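PDB 1WCU: Non-catalytic protein 1 from Piromyces equi, which probably binds plant cell-wall polysaccharides through a family 29 carbohydrate-binding module, with no catalytic activity of its own. Local coordinates for residues E73-V78 against A89-S94; G46-K51 against I117-G122; G61-L66 against E103-V108. All blocks are in the same frame, centred on the assembly; numbering follows the deposited sequence.

Contact 1: E73-V78 against A89-S94; sequences EGLVKV and AFNVGS
The Lys77 side chain lies across Ala89, Phe90 and Asn91 of the partner strand, and its long chain can be followed outward. CB starts close to the backbone, 3.3 Å from Phe90 O. CG stands anti to the carbonyl carbon (chi1 -52°), which brings it near the amide of Asn91; that side chain is modelled in two positions, so its contacts with Lys77 and with Leu75 are tentative. CD rests on the methyl group of Ala89, 3.9 Å from its CB. CE passes the Asn91 amide again, and NZ makes a weak bond of 3.4 Å to a water, which in turn donates to Ala89 O at 3.0 Å. A second weak bond joins NZ to Tyr45 OH. Lysine suits this partly exposed place because its methylenes can lie over neighbours while the ammonium group meets water and hydroxyl.

The two strands, 74-78 and 90-94, form a beta hairpin at one side of the five-stranded sheet, and a classic beta bulge interrupts their pairing. Val92 and Gly93 both face Val76. Val76 O accepts Val92 N at 2.9 Å in a nearly straight bond (169° at the hydrogen) and Gly93 N at 3.2 Å in a more bent one (143°), so one carbonyl serves two successive amides. Val76 N in turn donates to Gly93 O.

On the inward side, Val76 CG1 meets Val92 CG2 at 3.8 Å, their side chains set obliquely, and both valines touch Phe106 of strand 101-109 in the other sheet. That ring also lies against Gly93 CA, where glycine adds no bulk. Further along, the Phe90 ring meets Tyr84 edge-to-face, while Val78 O lies at its edge, near the ring plane.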
loop_
_atom_site.group_PDB
_atom_site.type_symbol
_atom_site.label_atom_id
_atom_site.label_comp_id
_atom_site.label_asym_id
_atom_site.label_seq_id
_atom_site.Cartn_x
_atom_site.Cartn_y
_atom_site.Cartn_z
ATOM N N GLU A 73 14.091 -2.404 0.175
ATOM C CA GLU A 73 13.557 -1.196 -0.439
ATOM C C GLU A 73 12.638 -1.622 -1.561
ATOM O O GLU A 73 12.616 -2.796 -1.947
ATOM C CB GLU A 73 14.682 -0.312 -0.971
ATOM C CG GLU A 73 15.571 -0.973 -2.022
ATOM C CD GLU A 73 16.748 -0.106 -2.426
ATOM O OE1 GLU A 73 17.422 0.453 -1.528
ATOM O OE2 GLU A 73 17.006 0.025 -3.640
ATOM N N GLY A 74 11.908 -0.675 -2.129
ATOM C CA GLY A 74 11.021 -1.039 -3.213
ATOM C C GLY A 74 10.058 0.025 -3.661
ATOM O O GLY A 74 10.305 1.205 -3.488
ATOM N N LEU A 75 8.962 -0.421 -4.281
ATOM C CA LEU A 75 8.017 0.448 -4.961
ATOM C C LEU A 75 6.617 0.317 -4.400
ATOM O O LEU A 75 6.214 -0.745 -3.914
ATOM C CB LEU A 75 7.979 0.101 -6.447
ATOM C CG LEU A 75 9.279 0.402 -7.216
ATOM C CD1 LEU A 75 9.254 -0.077 -8.639
ATOM C CD2 LEU A 75 9.592 1.872 -7.208
ATOM N N VAL A 76 5.890 1.427 -4.428
ATOM C CA VAL A 76 4.446 1.467 -4.180
ATOM C C VAL A 76 3.761 1.858 -5.495
ATOM O O VAL A 76 4.194 2.773 -6.205
ATOM C CB VAL A 76 4.104 2.437 -3.038
ATOM C CG1 VAL A 76 2.612 2.451 -2.750
ATOM C CG2 VAL A 76 4.864 2.037 -1.778
ATOM N N LYS A 77 2.714 1.113 -5.836
ATOM C CA LYS A 77 2.028 1.277 -7.109
ATOM C C LYS A 77 0.522 1.176 -6.892
ATOM O O LYS A 77 0.063 0.758 -5.834
ATOM C CB LYS A 77 2.443 0.180 -8.092
ATOM C CG LYS A 77 3.944 -0.014 -8.285
ATOM C CD LYS A 77 4.208 -1.169 -9.212
ATOM C CE LYS A 77 5.677 -1.440 -9.490
ATOM N NZ LYS A 77 5.760 -2.196 -10.750
ATOM N N VAL A 78 -0.232 1.513 -7.927
ATOM C CA VAL A 78 -1.659 1.198 -7.999
ATOM C C VAL A 78 -1.937 0.326 -9.228
ATOM O O VAL A 78 -1.195 0.371 -10.209
ATOM C CB VAL A 78 -2.569 2.476 -8.014
ATOM C CG1 VAL A 78 -2.367 3.275 -6.736
ATOM C CG2 VAL A 78 -2.323 3.325 -9.229
ATOM N N ALA A 89 0.200 -1.908 -13.806
ATOM C CA ALA A 89 0.487 -1.191 -12.566
ATOM C C ALA A 89 1.204 0.129 -12.843
ATOM O O ALA A 89 1.939 0.279 -13.849
ATOM C CB ALA A 89 1.308 -2.045 -11.630
ATOM N N PHE A 90 0.961 1.102 -11.972
ATOM C CA PHE A 90 1.488 2.453 -12.122
ATOM C C PHE A 90 2.207 2.875 -10.861
ATOM O O PHE A 90 1.614 2.865 -9.782
ATOM C CB PHE A 90 0.342 3.424 -12.449
ATOM C CG PHE A 90 -0.422 3.028 -13.672
ATOM C CD1 PHE A 90 -1.445 2.102 -13.605
ATOM C CD2 PHE A 90 -0.067 3.532 -14.914
ATOM C CE1 PHE A 90 -2.115 1.697 -14.747
ATOM C CE2 PHE A 90 -0.746 3.120 -16.055
ATOM C CZ PHE A 90 -1.763 2.215 -15.952
ATOM N N ASN A 91 3.473 3.264 -10.997
ATOM C CA ASN A 91 4.283 3.602 -9.848
ATOM C C ASN A 91 3.821 4.929 -9.266
ATOM O O ASN A 91 3.636 5.896 -10.011
ATOM C CB ASN A 91 5.782 3.714 -10.202
ATOM C CG ASN A 91 6.570 2.400 -9.929
ATOM O OD1 ASN A 91 7.212 1.807 -10.826
ATOM N ND2 ASN A 91 6.581 1.989 -8.663
ATOM N N VAL A 92 3.669 4.979 -7.945
ATOM C CA VAL A 92 3.347 6.218 -7.235
ATOM C C VAL A 92 4.428 6.655 -6.254
ATOM O O VAL A 92 4.420 7.796 -5.791
ATOM C CB VAL A 92 1.969 6.170 -6.518
ATOM C CG1 VAL A 92 0.857 5.945 -7.529
ATOM C CG2 VAL A 92 1.930 5.141 -5.401
ATOM N N GLY A 93 5.376 5.775 -5.938
ATOM C CA GLY A 93 6.452 6.161 -5.029
ATOM C C GLY A 93 7.375 5.020 -4.707
ATOM O O GLY A 93 7.208 3.933 -5.254
ATOM N N SER A 94 8.373 5.292 -3.865
ATOM C CA SER A 94 9.331 4.277 -3.436
ATOM C C SER A 94 9.476 4.321 -1.934
ATOM O O SER A 94 9.225 5.363 -1.325
ATOM C CB SER A 94 10.686 4.502 -4.081
ATOM O OG SER A 94 11.224 5.737 -3.689
HETATM O O HOH W 1 4.841 -0.081 -13.189
#

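Contact 2: G46-K51 against I117-G122; sequences GAISLK and IIVQDG
Ile48 and Val119 lie side by side, their side chains pointing the same way, with Ile48 CG1 3.9 Å from Val119 CB. CG1 of Ile48 sits between its own backbone N and carbonyl carbon (chi1 57°), which brings it up to the valine. Both residues also touch Met131 of the opposing sheet, as branched aliphatic residues suit the interior of a sandwich. On the other face Ala47 CB fits against Ile118 CG2 at 4.2 Å and against the extended chain of Gln120, whose CG is 3.9 Å away; a small residue leaves room for that chain.

Backbone bonds pair the strands as antiparallel neighbours in the middle of the five-stranded sheet of this beta-sandwich. Ile48 and Val119 exchange two bonds, as do Leu50 and Ile117, where Leu50 N to Ile117 O is 2.8 Å. Beyond them Asp121 N reaches Gly46 O at 3.1 Å, almost straight out from the carbonyl.

Three buried polar side chains, Ser49, Gln120 and Asp121, find partners outside the two segments. Ser49 OG bonds to Gln79 OE1, and Gln120 NE2 to Tyr45 O. The Asp121 carboxylate is shared, OD1 with Thr72 OG1 and OD2 with Ser125 OG.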
loop_
_atom_site.group_PDB
_atom_site.type_symbol
_atom_site.label_atom_id
_atom_site.label_comp_id
_atom_site.label_asym_id
_atom_site.label_seq_id
_atom_site.Cartn_x
_atom_site.Cartn_y
_atom_site.Cartn_z
ATOM N N GLY A 46 8.317 -9.852 -5.603
ATOM C CA GLY A 46 7.029 -10.183 -5.021
ATOM C C GLY A 46 6.319 -8.982 -4.449
ATOM O O GLY A 46 6.963 -8.008 -4.066
ATOM N N ALA A 47 5.003 -9.095 -4.351
ATOM C CA ALA A 47 4.136 -7.982 -3.969
ATOM C C ALA A 47 2.976 -8.407 -3.103
ATOM O O ALA A 47 2.457 -9.516 -3.245
ATOM C CB ALA A 47 3.557 -7.336 -5.188
ATOM N N ILE A 48 2.520 -7.481 -2.262
ATOM C CA ILE A 48 1.122 -7.498 -1.831
ATOM C C ILE A 48 0.343 -6.537 -2.729
ATOM O O ILE A 48 0.911 -5.594 -3.292
ATOM C CB ILE A 48 0.926 -7.142 -0.350
ATOM C CG1 ILE A 48 1.525 -5.772 -0.021
ATOM C CG2 ILE A 48 1.429 -8.254 0.528
ATOM C CD1 ILE A 48 1.090 -5.253 1.322
ATOM N N SER A 49 -0.944 -6.791 -2.905
ATOM C CA SER A 49 -1.811 -5.875 -3.649
ATOM C C SER A 49 -3.151 -5.823 -2.913
ATOM O O SER A 49 -3.926 -6.793 -2.920
ATOM C CB SER A 49 -1.962 -6.307 -5.100
ATOM O OG SER A 49 -2.756 -5.346 -5.769
ATOM N N LEU A 50 -3.390 -4.713 -2.222
ATOM C CA LEU A 50 -4.480 -4.640 -1.271
ATOM C C LEU A 50 -5.714 -4.094 -1.977
ATOM O O LEU A 50 -5.800 -2.899 -2.314
ATOM C CB LEU A 50 -4.081 -3.805 -0.050
ATOM C CG LEU A 50 -2.830 -4.344 0.658
ATOM C CD1 LEU A 50 -2.431 -3.389 1.783
ATOM C CD2 LEU A 50 -3.042 -5.769 1.204
ATOM N N LYS A 51 -6.640 -5.013 -2.216
ATOM C CA LYS A 51 -7.885 -4.792 -2.962
ATOM C C LYS A 51 -8.993 -4.318 -2.035
ATOM O O LYS A 51 -9.219 -4.895 -0.977
ATOM C CB LYS A 51 -8.290 -6.112 -3.657
ATOM C CG LYS A 51 -9.724 -6.183 -4.188
ATOM C CD LYS A 51 -9.947 -5.364 -5.470
ATOM C CE LYS A 51 -11.395 -5.570 -5.947
ATOM N NZ LYS A 51 -11.715 -5.054 -7.311
ATOM N N ILE A 117 -3.786 -1.237 -3.979
ATOM C CA ILE A 117 -2.529 -0.642 -3.558
ATOM C C ILE A 117 -1.456 -1.739 -3.504
ATOM O O ILE A 117 -1.558 -2.687 -2.714
ATOM C CB ILE A 117 -2.659 0.014 -2.159
ATOM C CG1 ILE A 117 -3.689 1.140 -2.197
ATOM C CG2 ILE A 117 -1.292 0.541 -1.693
ATOM C CD1 ILE A 117 -4.086 1.701 -0.833
ATOM N N ILE A 118 -0.412 -1.576 -4.302
ATOM C CA ILE A 118 0.690 -2.537 -4.405
ATOM C C ILE A 118 1.907 -2.069 -3.623
ATOM O O ILE A 118 2.280 -0.904 -3.701
ATOM C CB ILE A 118 1.120 -2.680 -5.886
ATOM C CG1 ILE A 118 0.044 -3.400 -6.710
ATOM C CG2 ILE A 118 2.449 -3.419 -6.013
ATOM C CD1 ILE A 118 0.195 -3.159 -8.211
ATOM N N VAL A 119 2.511 -2.974 -2.861
ATOM C CA VAL A 119 3.833 -2.744 -2.245
ATOM C C VAL A 119 4.691 -3.896 -2.738
ATOM O O VAL A 119 4.270 -5.045 -2.646
ATOM C CB VAL A 119 3.797 -2.708 -0.708
ATOM C CG1 VAL A 119 5.174 -2.396 -0.125
ATOM C CG2 VAL A 119 2.803 -1.648 -0.236
ATOM N N GLN A 120 5.878 -3.597 -3.263
ATOM C CA GLN A 120 6.676 -4.583 -3.981
ATOM C C GLN A 120 8.164 -4.467 -3.631
ATOM O O GLN A 120 8.690 -3.355 -3.503
ATOM C CB GLN A 120 6.435 -4.401 -5.497
ATOM C CG GLN A 120 6.826 -5.543 -6.356
ATOM C CD GLN A 120 6.105 -5.577 -7.716
ATOM O OE1 GLN A 120 5.455 -4.608 -8.176
ATOM N NE2 GLN A 120 6.222 -6.702 -8.365
ATOM N N ASP A 121 8.820 -5.611 -3.464
ATOM C CA ASP A 121 10.253 -5.692 -3.121
ATOM C C ASP A 121 11.148 -5.601 -4.346
ATOM O O ASP A 121 11.345 -6.586 -5.035
ATOM C CB ASP A 121 10.530 -7.015 -2.383
ATOM C CG ASP A 121 11.943 -7.122 -1.872
ATOM O OD1 ASP A 121 12.687 -6.106 -1.870
ATOM O OD2 ASP A 121 12.277 -8.208 -1.361
ATOM N N GLY A 122 11.736 -4.431 -4.575
ATOM C CA GLY A 122 12.487 -4.185 -5.805
ATOM C C GLY A 122 13.703 -5.073 -5.987
ATOM O O GLY A 122 13.885 -5.651 -7.064
#

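Contact 3: G61-L66 against E103-V108; sequences GGCIYL and EYKFEV
Tyr65 OH is held between two acceptor oxygens, Glu103 OE2 at 2.6 Å and the OE1 of Gln67, both within reach of its one proton. The two segments are antiparallel strands in the second sheet of the beta-sandwich. CG of Tyr65 is anti to its backbone N (chi1 172°), and the ring extends beside the partner strand, with Glu103 OE2 and Lys105 CG both at its edge and in its plane; the latter lies 3.8 Å from CD2 of Tyr65. The carboxylate stands nearly upright to the ring, with 81° between the planes. Tyrosine suits the place by joining a flat surface, stacked on the His144 ring, to a polar tip. A leucine here would probably leave Glu103 OE2 without its hydroxyl partner and His144 without the ring it stacks on.

On the same face Cys63 SG lies 4.0 Å from Lys105 CB and is bound to Cys141 in a disulfide, while Lys105 NZ bonds the carbonyl oxygens of Cys141 and His144. On the opposite face the side chains of Ile64, Leu66, Phe106 and Val108 form a buried apolar cluster: Leu66 CD2 meets the edge of the Phe106 ring at CE2, 3.7 Å off, and Ile64 CD1 packs against Val108 CG2 at the same spacing. Ile64 also touches Val78 of the other sheet.

Gly62 has backbone angles that would jam a CB against the preceding carbonyl oxygen, so glycine is called for. Gly62 N donates to a water at 3.0 Å, and that water donates to Val108 O at 2.8 Å.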
loop_
_atom_site.group_PDB
_atom_site.type_symbol
_atom_site.label_atom_id
_atom_site.label_comp_id
_atom_site.label_asym_id
_atom_site.label_seq_id
_atom_site.Cartn_x
_atom_site.Cartn_y
_atom_site.Cartn_z
ATOM N N GLY A 61 -7.417 9.646 -8.082
ATOM C CA GLY A 61 -6.387 10.476 -7.452
ATOM C C GLY A 61 -6.344 10.223 -5.957
ATOM O O GLY A 61 -6.668 9.129 -5.504
ATOM N N GLY A 62 -5.944 11.232 -5.195
ATOM C CA GLY A 62 -5.856 11.131 -3.742
ATOM C C GLY A 62 -4.441 10.894 -3.233
ATOM O O GLY A 62 -3.450 11.239 -3.894
ATOM N N CYS A 63 -4.366 10.296 -2.047
ATOM C CA CYS A 63 -3.103 10.110 -1.345
ATOM C C CYS A 63 -3.072 8.745 -0.695
ATOM O O CYS A 63 -4.057 8.333 -0.067
ATOM C CB CYS A 63 -2.950 11.183 -0.287
ATOM S SG CYS A 63 -1.291 11.202 0.493
ATOM N N ILE A 64 -1.948 8.056 -0.840
ATOM C CA ILE A 64 -1.694 6.817 -0.119
ATOM C C ILE A 64 -0.652 7.101 0.963
ATOM O O ILE A 64 0.457 7.556 0.663
ATOM C CB ILE A 64 -1.194 5.698 -1.076
ATOM C CG1 ILE A 64 -2.287 5.306 -2.085
ATOM C CG2 ILE A 64 -0.731 4.464 -0.301
ATOM C CD1 ILE A 64 -1.796 4.552 -3.300
ATOM N N TYR A 65 -1.017 6.813 2.208
ATOM C CA TYR A 65 -0.149 6.947 3.381
ATOM C C TYR A 65 0.123 5.561 3.941
ATOM O O TYR A 65 -0.785 4.717 4.003
ATOM C CB TYR A 65 -0.827 7.805 4.452
ATOM C CG TYR A 65 -0.106 7.852 5.773
ATOM C CD1 TYR A 65 -0.295 6.867 6.716
ATOM C CD2 TYR A 65 0.762 8.893 6.083
ATOM C CE1 TYR A 65 0.367 6.909 7.946
ATOM C CE2 TYR A 65 1.434 8.932 7.306
ATOM C CZ TYR A 65 1.227 7.943 8.221
ATOM O OH TYR A 65 1.889 7.965 9.444
ATOM N N LEU A 66 1.358 5.319 4.364
ATOM C CA LEU A 66 1.673 4.165 5.221
ATOM C C LEU A 66 2.993 4.384 5.932
ATOM O O LEU A 66 3.771 5.286 5.562
ATOM C CB LEU A 66 1.700 2.853 4.424
ATOM C CG LEU A 66 2.941 2.548 3.583
ATOM C CD1 LEU A 66 2.906 1.093 3.104
ATOM C CD2 LEU A 66 3.048 3.478 2.416
ATOM N N GLU A 103 7.237 7.230 7.918
ATOM C CA GLU A 103 6.030 7.646 7.234
ATOM C C GLU A 103 6.312 7.985 5.783
ATOM O O GLU A 103 7.331 8.633 5.473
ATOM C CB GLU A 103 5.447 8.913 7.881
ATOM C CG GLU A 103 5.144 8.811 9.365
ATOM C CD GLU A 103 4.490 10.078 9.895
ATOM O OE1 GLU A 103 5.224 11.001 10.314
ATOM O OE2 GLU A 103 3.257 10.144 9.914
ATOM N N TYR A 104 5.396 7.584 4.904
ATOM C CA TYR A 104 5.411 7.959 3.508
ATOM C C TYR A 104 4.021 8.430 3.087
ATOM O O TYR A 104 3.010 7.851 3.516
ATOM C CB TYR A 104 5.773 6.752 2.645
ATOM C CG TYR A 104 7.160 6.169 2.868
ATOM C CD1 TYR A 104 7.400 5.226 3.864
ATOM C CD2 TYR A 104 8.233 6.545 2.066
ATOM C CE1 TYR A 104 8.669 4.701 4.072
ATOM C CE2 TYR A 104 9.497 6.009 2.263
ATOM C CZ TYR A 104 9.706 5.091 3.268
ATOM O OH TYR A 104 10.959 4.522 3.452
ATOM N N LYS A 105 3.985 9.437 2.223
ATOM C CA LYS A 105 2.765 9.893 1.553
ATOM C C LYS A 105 3.035 9.949 0.062
ATOM O O LYS A 105 4.003 10.582 -0.359
ATOM C CB LYS A 105 2.380 11.298 2.004
ATOM C CG LYS A 105 1.777 11.364 3.372
ATOM C CD LYS A 105 1.131 12.715 3.658
ATOM C CE LYS A 105 2.125 13.868 3.610
ATOM N NZ LYS A 105 1.555 15.153 4.127
ATOM N N PHE A 106 2.187 9.302 -0.732
ATOM C CA PHE A 106 2.344 9.231 -2.191
ATOM C C PHE A 106 1.117 9.825 -2.875
ATOM O O PHE A 106 -0.002 9.420 -2.606
ATOM C CB PHE A 106 2.557 7.802 -2.677
ATOM C CG PHE A 106 3.679 7.067 -1.973
ATOM C CD1 PHE A 106 4.985 7.484 -2.114
ATOM C CD2 PHE A 106 3.410 5.988 -1.166
ATOM C CE1 PHE A 106 6.019 6.810 -1.470
ATOM C CE2 PHE A 106 4.436 5.320 -0.524
ATOM C CZ PHE A 106 5.731 5.726 -0.692
ATOM N N GLU A 107 1.328 10.790 -3.757
ATOM C CA GLU A 107 0.251 11.373 -4.530
ATOM C C GLU A 107 -0.143 10.434 -5.658
ATOM O O GLU A 107 0.715 9.956 -6.415
ATOM C CB GLU A 107 0.700 12.718 -5.122
ATOM C CG GLU A 107 1.120 13.729 -4.057
ATOM C CD GLU A 107 1.538 15.089 -4.609
ATOM O OE1 GLU A 107 1.606 15.245 -5.845
ATOM O OE2 GLU A 107 1.832 15.989 -3.790
ATOM N N VAL A 108 -1.436 10.157 -5.767
ATOM C CA VAL A 108 -1.954 9.376 -6.876
ATOM C C VAL A 108 -2.412 10.350 -7.955
ATOM O O VAL A 108 -3.208 11.261 -7.689
ATOM C CB VAL A 108 -3.120 8.460 -6.427
ATOM C CG1 VAL A 108 -3.694 7.661 -7.601
ATOM C CG2 VAL A 108 -2.669 7.510 -5.318
HETATM O O HOH W 2 -4.743 13.410 -6.914
#

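In the fold
From the N terminus, strand 47-52 supplies the first half of contact 2, and strand 62-70 the first half of contact 3. The chain then turns back as strands 74-79 and 90-98, so contact 1 closes the shortest loop. Strand 101-109 returns to close contact 3 around it, and strand 116-121 closes contact 2 around both; contact 1 sits within contact 3, and contact 3 within contact 2, and none cross. Contacts 1 and 2 belong to one sheet, where strands 74-79 and 116-121 are neighbours, probably bonded from Lys77 O to Ile118 N. Contact 3 lies in the facing sheet, and its Phe106 packs against Val76, Val92 and Gly93 of contact 1, joining the two layers of the sandwich.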